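PDB 1T5O: putative methylthioribose-1-phosphate isomerase from Archaeoglobus fulgidus, which probably catalyses the interconversion of 5-methylthioribose 1-phosphate and 5-methylthioribulose 1-phosphate in methionine biosynthesis. Local coordinates for residues 85-88 with 93-96; 53-58 with 99-104; 12-17 with 33-38. One frame throughout, in Å; residues are numbered along the deposited sequence.

Contact 1 of 3, residues 85-88 with 93-96; sequences ASTR and NLFV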
loop_
_atom_site.group_PDB
_atom_site.type_symbol
_atom_site.label_atom_id
_atom_site.label_comp_id
_atom_site.label_asym_id
_atom_site.label_seq_id
_atom_site.Cartn_x
_atom_site.Cartn_y
_atom_site.Cartn_z
ATOM N N ALA A 85 4.161 28.988 -15.977
ATOM C CA ALA A 85 4.762 27.789 -16.543
ATOM C C ALA A 85 5.949 27.325 -15.690
ATOM O O ALA A 85 6.221 26.125 -15.588
ATOM C CB ALA A 85 5.196 28.045 -17.986
ATOM N N SER A 86 6.634 28.281 -15.066
ATOM C CA SER A 86 7.778 27.969 -14.221
ATOM C C SER A 86 7.373 27.189 -12.961
ATOM O O SER A 86 8.226 26.603 -12.291
ATOM C CB SER A 86 8.533 29.251 -13.835
ATOM O OG SER A 86 7.830 30.031 -12.878
ATOM N N THR A 87 6.082 27.164 -12.638
ATOM C CA THR A 87 5.651 26.424 -11.458
ATOM C C THR A 87 6.148 24.995 -11.641
ATOM O O THR A 87 6.421 24.278 -10.677
ATOM C CB THR A 87 4.123 26.423 -11.315
ATOM O OG1 THR A 87 3.545 25.732 -12.427
ATOM C CG2 THR A 87 3.590 27.860 -11.275
ATOM N N ARG A 88 6.255 24.593 -12.900
ATOM C CA ARG A 88 6.764 23.280 -13.274
ATOM C C ARG A 88 6.923 23.285 -14.793
ATOM O O ARG A 88 5.970 23.038 -15.538
ATOM C CB ARG A 88 5.832 22.161 -12.796
ATOM C CG ARG A 88 4.454 22.117 -13.402
ATOM C CD ARG A 88 3.676 20.946 -12.812
ATOM N NE ARG A 88 3.406 21.127 -11.386
ATOM C CZ ARG A 88 2.843 20.208 -10.606
ATOM N NH1 ARG A 88 2.492 19.029 -11.106
ATOM N NH2 ARG A 88 2.609 20.474 -9.328
ATOM N N ASN A 93 0.904 19.882 -20.271
ATOM C CA ASN A 93 -0.468 20.386 -20.310
ATOM C C ASN A 93 -0.598 21.793 -19.773
ATOM O O ASN A 93 -1.336 22.618 -20.312
ATOM C CB ASN A 93 -1.362 19.421 -19.550
ATOM C CG ASN A 93 -1.418 18.081 -20.227
ATOM O OD1 ASN A 93 -2.069 17.934 -21.253
ATOM N ND2 ASN A 93 -0.696 17.100 -19.682
ATOM N N LEU A 94 0.117 22.064 -18.699
ATOM C CA LEU A 94 0.113 23.392 -18.125
ATOM C C LEU A 94 0.706 24.325 -19.185
ATOM O O LEU A 94 0.231 25.450 -19.378
ATOM C CB LEU A 94 0.975 23.399 -16.868
ATOM C CG LEU A 94 1.409 24.744 -16.309
ATOM C CD1 LEU A 94 0.209 25.670 -16.142
ATOM C CD2 LEU A 94 2.095 24.495 -14.974
ATOM N N PHE A 95 1.744 23.846 -19.873
ATOM C CA PHE A 95 2.399 24.617 -20.924
ATOM C C PHE A 95 1.433 24.872 -22.075
ATOM O O PHE A 95 1.357 25.983 -22.597
ATOM C CB PHE A 95 3.625 23.866 -21.473
ATOM C CG PHE A 95 4.262 24.531 -22.666
ATOM C CD1 PHE A 95 5.240 25.497 -22.501
ATOM C CD2 PHE A 95 3.850 24.210 -23.962
ATOM C CE1 PHE A 95 5.811 26.147 -23.616
ATOM C CE2 PHE A 95 4.399 24.842 -25.075
ATOM C CZ PHE A 95 5.381 25.813 -24.909
ATOM N N VAL A 96 0.706 23.841 -22.481
ATOM C CA VAL A 96 -0.230 23.977 -23.584
ATOM C C VAL A 96 -1.313 25.009 -23.263
ATOM O O VAL A 96 -1.634 25.866 -24.096
ATOM C CB VAL A 96 -0.861 22.605 -23.929
ATOM C CG1 VAL A 96 -2.160 22.774 -24.727
ATOM C CG2 VAL A 96 0.138 21.795 -24.732
#
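Leu94 pushes one methyl group, CD2, against the side chains of Thr87 and Arg88. The three residues meet where the type I beta turn from Ala85 to Arg88, at the C-terminal end of helix 70-85, faces the first turn of helix 92-105. CD2 lies 3.2 Å from Thr87 OG1 and 3.7 Å from Arg88 CG, so a single carbon serves both neighbours. The other branch does not reach the turn: Leu94 CD1 is 5.0 Å from Thr87 OG1. With CG anti to the backbone N (chi1 164°), Leu94 reaches out from the helix toward the turn and crosses Arg88 at about a right angle.

Thr87 turns its oxygen toward this methyl but hydrogen-bonds to the carbonyl oxygen of Leu84, in helix 70-85. Arg88 contributes the aliphatic root of its chain, not its charge. Its CG touches, whereas the guanidinium carbon CZ lies 6.2 Å from Leu94 CD2. Arg88 is predicted to bind substrate, and its side chain is about 7 Å from that of Arg45, another predicted substrate-binding residue.

No hydrogen bond crosses between 85-88 and 93-96. The chemistry is therefore van der Waals packing, which meets the arginine at its base and does not engage the guanidinium group.

Contact 2 of 3, residues 53-58 with 99-104; sequences AGAYGI and ERALNA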
loop_
_atom_site.group_PDB
_atom_site.type_symbol
_atom_site.label_atom_id
_atom_site.label_comp_id
_atom_site.label_asym_id
_atom_site.label_seq_id
_atom_site.Cartn_x
_atom_site.Cartn_y
_atom_site.Cartn_z
ATOM N N ALA A 53 -6.046 25.209 -15.983
ATOM C CA ALA A 53 -5.465 26.142 -15.018
ATOM C C ALA A 53 -4.533 27.115 -15.751
ATOM O O ALA A 53 -4.549 28.326 -15.499
ATOM C CB ALA A 53 -4.685 25.388 -13.941
ATOM N N GLY A 54 -3.715 26.575 -16.653
ATOM C CA GLY A 54 -2.809 27.404 -17.424
ATOM C C GLY A 54 -3.550 28.464 -18.228
ATOM O O GLY A 54 -3.167 29.633 -18.212
ATOM N N ALA A 55 -4.611 28.057 -18.925
ATOM C CA ALA A 55 -5.409 28.979 -19.744
ATOM C C ALA A 55 -6.180 29.998 -18.915
ATOM O O ALA A 55 -6.193 31.179 -19.243
ATOM C CB ALA A 55 -6.379 28.196 -20.634
ATOM N N TYR A 56 -6.845 29.549 -17.855
ATOM C CA TYR A 56 -7.589 30.489 -17.022
ATOM C C TYR A 56 -6.588 31.418 -16.354
ATOM O O TYR A 56 -6.922 32.552 -16.007
ATOM C CB TYR A 56 -8.405 29.766 -15.951
ATOM C CG TYR A 56 -9.670 29.119 -16.475
ATOM C CD1 TYR A 56 -10.587 29.846 -17.240
ATOM C CD2 TYR A 56 -9.978 27.802 -16.161
ATOM C CE1 TYR A 56 -11.790 29.265 -17.673
ATOM C CE2 TYR A 56 -11.168 27.212 -16.578
ATOM C CZ TYR A 56 -12.068 27.940 -17.329
ATOM O OH TYR A 56 -13.241 27.345 -17.733
ATOM N N GLY A 57 -5.360 30.922 -16.178
ATOM C CA GLY A 57 -4.321 31.725 -15.557
ATOM C C GLY A 57 -4.100 33.005 -16.343
ATOM O O GLY A 57 -4.001 34.083 -15.760
ATOM N N ILE A 58 -4.026 32.872 -17.670
ATOM C CA ILE A 58 -3.824 34.001 -18.580
ATOM C C ILE A 58 -5.040 34.931 -18.551
ATOM O O ILE A 58 -4.887 36.151 -18.582
ATOM C CB ILE A 58 -3.581 33.497 -20.042
ATOM C CG1 ILE A 58 -2.326 32.609 -20.094
ATOM C CG2 ILE A 58 -3.497 34.674 -21.018
ATOM C CD1 ILE A 58 -1.045 33.236 -19.501
ATOM N N GLU A 99 0.326 28.656 -23.268
ATOM C CA GLU A 99 0.615 29.133 -24.614
ATOM C C GLU A 99 -0.603 29.313 -25.513
ATOM O O GLU A 99 -0.631 30.213 -26.349
ATOM C CB GLU A 99 1.699 28.254 -25.285
ATOM C CG GLU A 99 1.285 27.207 -26.358
ATOM C CD GLU A 99 0.738 27.779 -27.687
ATOM O OE1 GLU A 99 1.324 28.722 -28.287
ATOM O OE2 GLU A 99 -0.289 27.253 -28.157
ATOM N N ARG A 100 -1.623 28.480 -25.350
ATOM C CA ARG A 100 -2.797 28.635 -26.198
ATOM C C ARG A 100 -3.633 29.846 -25.830
ATOM O O ARG A 100 -4.191 30.519 -26.702
ATOM C CB ARG A 100 -3.648 27.378 -26.161
ATOM C CG ARG A 100 -3.111 26.309 -27.080
ATOM C CD ARG A 100 -4.241 25.763 -27.914
ATOM N NE ARG A 100 -4.613 24.445 -27.450
ATOM C CZ ARG A 100 -5.599 23.723 -27.966
ATOM N NH1 ARG A 100 -6.334 24.199 -28.966
ATOM N NH2 ARG A 100 -5.824 22.509 -27.487
ATOM N N ALA A 101 -3.702 30.122 -24.534
ATOM C CA ALA A 101 -4.460 31.252 -24.024
ATOM C C ALA A 101 -3.719 32.549 -24.345
ATOM O O ALA A 101 -4.335 33.533 -24.749
ATOM C CB ALA A 101 -4.668 31.101 -22.508
ATOM N N LEU A 102 -2.399 32.536 -24.179
ATOM C CA LEU A 102 -1.569 33.709 -24.455
ATOM C C LEU A 102 -1.620 34.063 -25.934
ATOM O O LEU A 102 -1.842 35.217 -26.304
ATOM C CB LEU A 102 -0.115 33.442 -24.062
ATOM C CG LEU A 102 0.850 34.633 -24.238
ATOM C CD1 LEU A 102 0.373 35.800 -23.375
ATOM C CD2 LEU A 102 2.267 34.230 -23.850
ATOM N N ASN A 103 -1.391 33.052 -26.769
ATOM C CA ASN A 103 -1.400 33.199 -28.221
ATOM C C ASN A 103 -2.703 33.860 -28.656
ATOM O O ASN A 103 -2.697 34.760 -29.490
ATOM C CB ASN A 103 -1.240 31.807 -28.887
ATOM C CG ASN A 103 -1.263 31.859 -30.426
ATOM O OD1 ASN A 103 -2.256 31.479 -31.063
ATOM N ND2 ASN A 103 -0.173 32.324 -31.021
ATOM N N ALA A 104 -3.818 33.425 -28.082
ATOM C CA ALA A 104 -5.123 33.983 -28.448
ATOM C C ALA A 104 -5.348 35.407 -27.949
ATOM O O ALA A 104 -5.850 36.276 -28.685
ATOM C CB ALA A 104 -6.249 33.081 -27.931
#
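This is a close helix-helix contact in the helical N-terminal part of the chain, ahead of the seven-stranded sheet, joining helix 47-61 to helix 92-105. The evidence is in the axes: over 53-58 and 99-104 they approach to 7.9 Å and run in broadly the same direction, with a signed crossing angle of -30°. Alanines at the nearest point make this spacing possible, the CA atoms of Ala55 and Ala101 being 4.9 Å apart.

Ala101 CB points toward the other helix and touches backbone as well as side chain, lying 3.6 Å from Ala55 CA and equally near Ala55 O. The two methyls meet less closely, Ala55 CB to Ala101 CB being 3.9 Å. One turn further on, Ile58 closes over the same methyl, with its CB 3.6 Å from Ala101 CB. CG1, held beside the backbone N by a chi1 of -60°, also packs on Ala101 CB, at 3.7 Å, while CG2 passes over the peptide that follows, 4.0 Å from Leu102 N. With CG1 and CG2 gone, as with an alanine here, the Ala101 methyl would probably lose part of its packing and the Ala101-Leu102 peptide its apolar cover.

Other elements close in around the pair. Ile58 and Leu102 both touch Ala81 of helix 70-85, Ala55 meets Ala122 of helix 111-141, and Tyr56, directed away from helix 92-105, packs on Ile6 and Trp8 of strand 6-8.

Contact 3 of 3, residues 12-17 with 33-38; sequences LKLIDQ and EELADA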
loop_
_atom_site.group_PDB
_atom_site.type_symbol
_atom_site.label_atom_id
_atom_site.label_comp_id
_atom_site.label_asym_id
_atom_site.label_seq_id
_atom_site.Cartn_x
_atom_site.Cartn_y
_atom_site.Cartn_z
ATOM N N LEU A 12 -11.735 32.943 -11.408
ATOM C CA LEU A 12 -11.270 31.561 -11.418
ATOM C C LEU A 12 -11.647 30.810 -10.144
ATOM O O LEU A 12 -11.207 31.171 -9.050
ATOM C CB LEU A 12 -9.752 31.531 -11.588
ATOM C CG LEU A 12 -9.119 30.269 -12.182
ATOM C CD1 LEU A 12 -7.605 30.483 -12.331
ATOM C CD2 LEU A 12 -9.423 29.059 -11.299
ATOM N N LYS A 13 -12.448 29.764 -10.288
ATOM C CA LYS A 13 -12.852 28.960 -9.135
ATOM C C LYS A 13 -12.308 27.535 -9.286
ATOM O O LYS A 13 -12.291 26.997 -10.400
ATOM C CB LYS A 13 -14.374 28.902 -9.027
ATOM C CG LYS A 13 -15.088 30.252 -9.055
ATOM C CD LYS A 13 -14.843 31.070 -7.787
ATOM C CE LYS A 13 -15.700 32.350 -7.792
ATOM N NZ LYS A 13 -17.166 32.021 -7.886
ATOM N N LEU A 14 -11.860 26.941 -8.173
ATOM C CA LEU A 14 -11.335 25.565 -8.153
ATOM C C LEU A 14 -11.857 24.822 -6.935
ATOM O O LEU A 14 -12.041 25.411 -5.866
ATOM C CB LEU A 14 -9.816 25.498 -7.978
ATOM C CG LEU A 14 -8.730 26.451 -8.445
ATOM C CD1 LEU A 14 -7.492 26.166 -7.626
ATOM C CD2 LEU A 14 -8.446 26.265 -9.915
ATOM N N ILE A 15 -12.057 23.521 -7.090
ATOM C CA ILE A 15 -12.458 22.691 -5.968
ATOM C C ILE A 15 -11.121 22.515 -5.246
ATOM O O ILE A 15 -10.124 22.137 -5.869
ATOM C CB ILE A 15 -12.958 21.305 -6.433
ATOM C CG1 ILE A 15 -14.407 21.394 -6.899
ATOM C CG2 ILE A 15 -12.817 20.291 -5.301
ATOM C CD1 ILE A 15 -14.911 20.116 -7.556
ATOM N N ASP A 16 -11.087 22.788 -3.949
ATOM C CA ASP A 16 -9.840 22.656 -3.182
ATOM C C ASP A 16 -9.651 21.185 -2.791
ATOM O O ASP A 16 -10.080 20.758 -1.718
ATOM C CB ASP A 16 -9.901 23.507 -1.907
ATOM C CG ASP A 16 -8.551 23.654 -1.234
ATOM O OD1 ASP A 16 -7.615 22.906 -1.583
ATOM O OD2 ASP A 16 -8.421 24.524 -0.347
ATOM N N GLN A 17 -8.983 20.421 -3.650
ATOM C CA GLN A 17 -8.783 18.999 -3.399
ATOM C C GLN A 17 -8.017 18.658 -2.128
ATOM O O GLN A 17 -8.213 17.595 -1.561
ATOM C CB GLN A 17 -8.149 18.335 -4.633
ATOM C CG GLN A 17 -9.156 18.151 -5.766
ATOM C CD GLN A 17 -8.547 17.550 -7.019
ATOM O OE1 GLN A 17 -7.940 16.482 -6.971
ATOM N NE2 GLN A 17 -8.713 18.232 -8.151
ATOM N N GLU A 33 -0.239 34.353 -8.324
ATOM C CA GLU A 33 0.401 33.634 -7.235
ATOM C C GLU A 33 -0.504 32.611 -6.560
ATOM O O GLU A 33 -0.053 31.512 -6.229
ATOM C CB GLU A 33 0.945 34.629 -6.202
ATOM C CG GLU A 33 1.964 35.614 -6.778
ATOM C CD GLU A 33 2.408 36.671 -5.772
ATOM O OE1 GLU A 33 1.532 37.377 -5.213
ATOM O OE2 GLU A 33 3.636 36.800 -5.546
ATOM N N GLU A 34 -1.771 32.958 -6.365
ATOM C CA GLU A 34 -2.703 32.041 -5.721
ATOM C C GLU A 34 -2.890 30.760 -6.526
ATOM O O GLU A 34 -2.863 29.654 -5.979
ATOM C CB GLU A 34 -4.050 32.721 -5.511
ATOM C CG GLU A 34 -3.950 33.957 -4.645
ATOM C CD GLU A 34 -5.301 34.437 -4.176
ATOM O OE1 GLU A 34 -6.217 34.540 -5.014
ATOM O OE2 GLU A 34 -5.443 34.717 -2.970
ATOM N N LEU A 35 -3.081 30.915 -7.827
ATOM C CA LEU A 35 -3.259 29.774 -8.700
ATOM C C LEU A 35 -1.989 28.946 -8.635
ATOM O O LEU A 35 -2.031 27.726 -8.468
ATOM C CB LEU A 35 -3.505 30.251 -10.132
ATOM C CG LEU A 35 -3.735 29.192 -11.214
ATOM C CD1 LEU A 35 -4.942 28.308 -10.872
ATOM C CD2 LEU A 35 -3.940 29.901 -12.551
ATOM N N ALA A 36 -0.849 29.619 -8.762
ATOM C CA ALA A 36 0.426 28.924 -8.720
ATOM C C ALA A 36 0.570 28.097 -7.443
ATOM O O ALA A 36 1.025 26.954 -7.491
ATOM C CB ALA A 36 1.583 29.917 -8.845
ATOM N N ASP A 37 0.177 28.637 -6.297
ATOM C CA ASP A 37 0.345 27.832 -5.102
ATOM C C ASP A 37 -0.686 26.728 -5.059
ATOM O O ASP A 37 -0.427 25.659 -4.502
ATOM C CB ASP A 37 0.272 28.677 -3.830
ATOM C CG ASP A 37 1.123 28.091 -2.704
ATOM O OD1 ASP A 37 2.316 27.774 -2.959
ATOM O OD2 ASP A 37 0.611 27.945 -1.567
ATOM N N ALA A 38 -1.851 26.975 -5.654
ATOM C CA ALA A 38 -2.899 25.963 -5.678
ATOM C C ALA A 38 -2.347 24.780 -6.467
ATOM O O ALA A 38 -2.539 23.623 -6.101
ATOM C CB ALA A 38 -4.141 26.512 -6.339
#
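Leu12 and Leu14 meet Leu35 and Ala38 in a sheet-on-helix packing, with helix 32-40 laid against one face of a three-stranded antiparallel sheet. The strand involved, 12-15, is the central one, hydrogen-bonded through its backbone to 6-8 and 26-29. Its axis runs 10.9 Å from that of helix 33-38 and only 19° from the same direction. Strand alternation selects the contacts: Leu12 and Leu14 point to the helix, while Lys13 and Ile15 between and beyond them do not.

The side-chain torsions fit the methyls that meet. Leu35 leaves the helix with CG anti to the backbone N (chi1 -179°), which brings both of its methyls to the strand although its CB starts off obliquely to it. Its chain crosses those of Leu12 and Leu14 at about right angles. Leu14 takes the other course, with CG beside the backbone N, and its chi1 of -32° departs noticeably from the usual staggered value. In this pose it forks over the helix: CD1 is 3.6 Å from Ala38 CB, and CD2 rests more loosely, 4.2 Å from Leu35 CD1.

All four residues are buried and the contact is wholly apolar. Just past the strand, Gln17 gives the segment a link to the predicted substrate site by a hydrogen bond between its OE1 and NH1 of Arg45. Within the packed layer, Leu12 CD1 is equidistant from the two methyls of Leu35, 3.7 Å from CD1 and 3.7 Å from CD2.

Overall arrangement
The three contacts adjoin one another in the N-terminal part of the chain. Contact 3 closes first along the sequence; contact 1 then falls wholly between the two segments of contact 2. Contacts 1 and 2 share helix 92-105, and their centres are 10 Å apart; contact 3 lies 14 Å from contact 1 and 15 Å from contact 2, again centre to centre. Direct packing joins every pair: Leu94 CD1 meets Gly54 CA at 3.7 Å, Thr87 CG2 meets Ala36 CB at 3.8 Å, and Leu35 CD2 meets Gly57 CA at 3.5 Å. The small N-terminal sheet is thereby tied through helix 32-40 to the turn carrying Arg88, a predicted substrate-binding residue, and through helix 47-61 to helix 92-105.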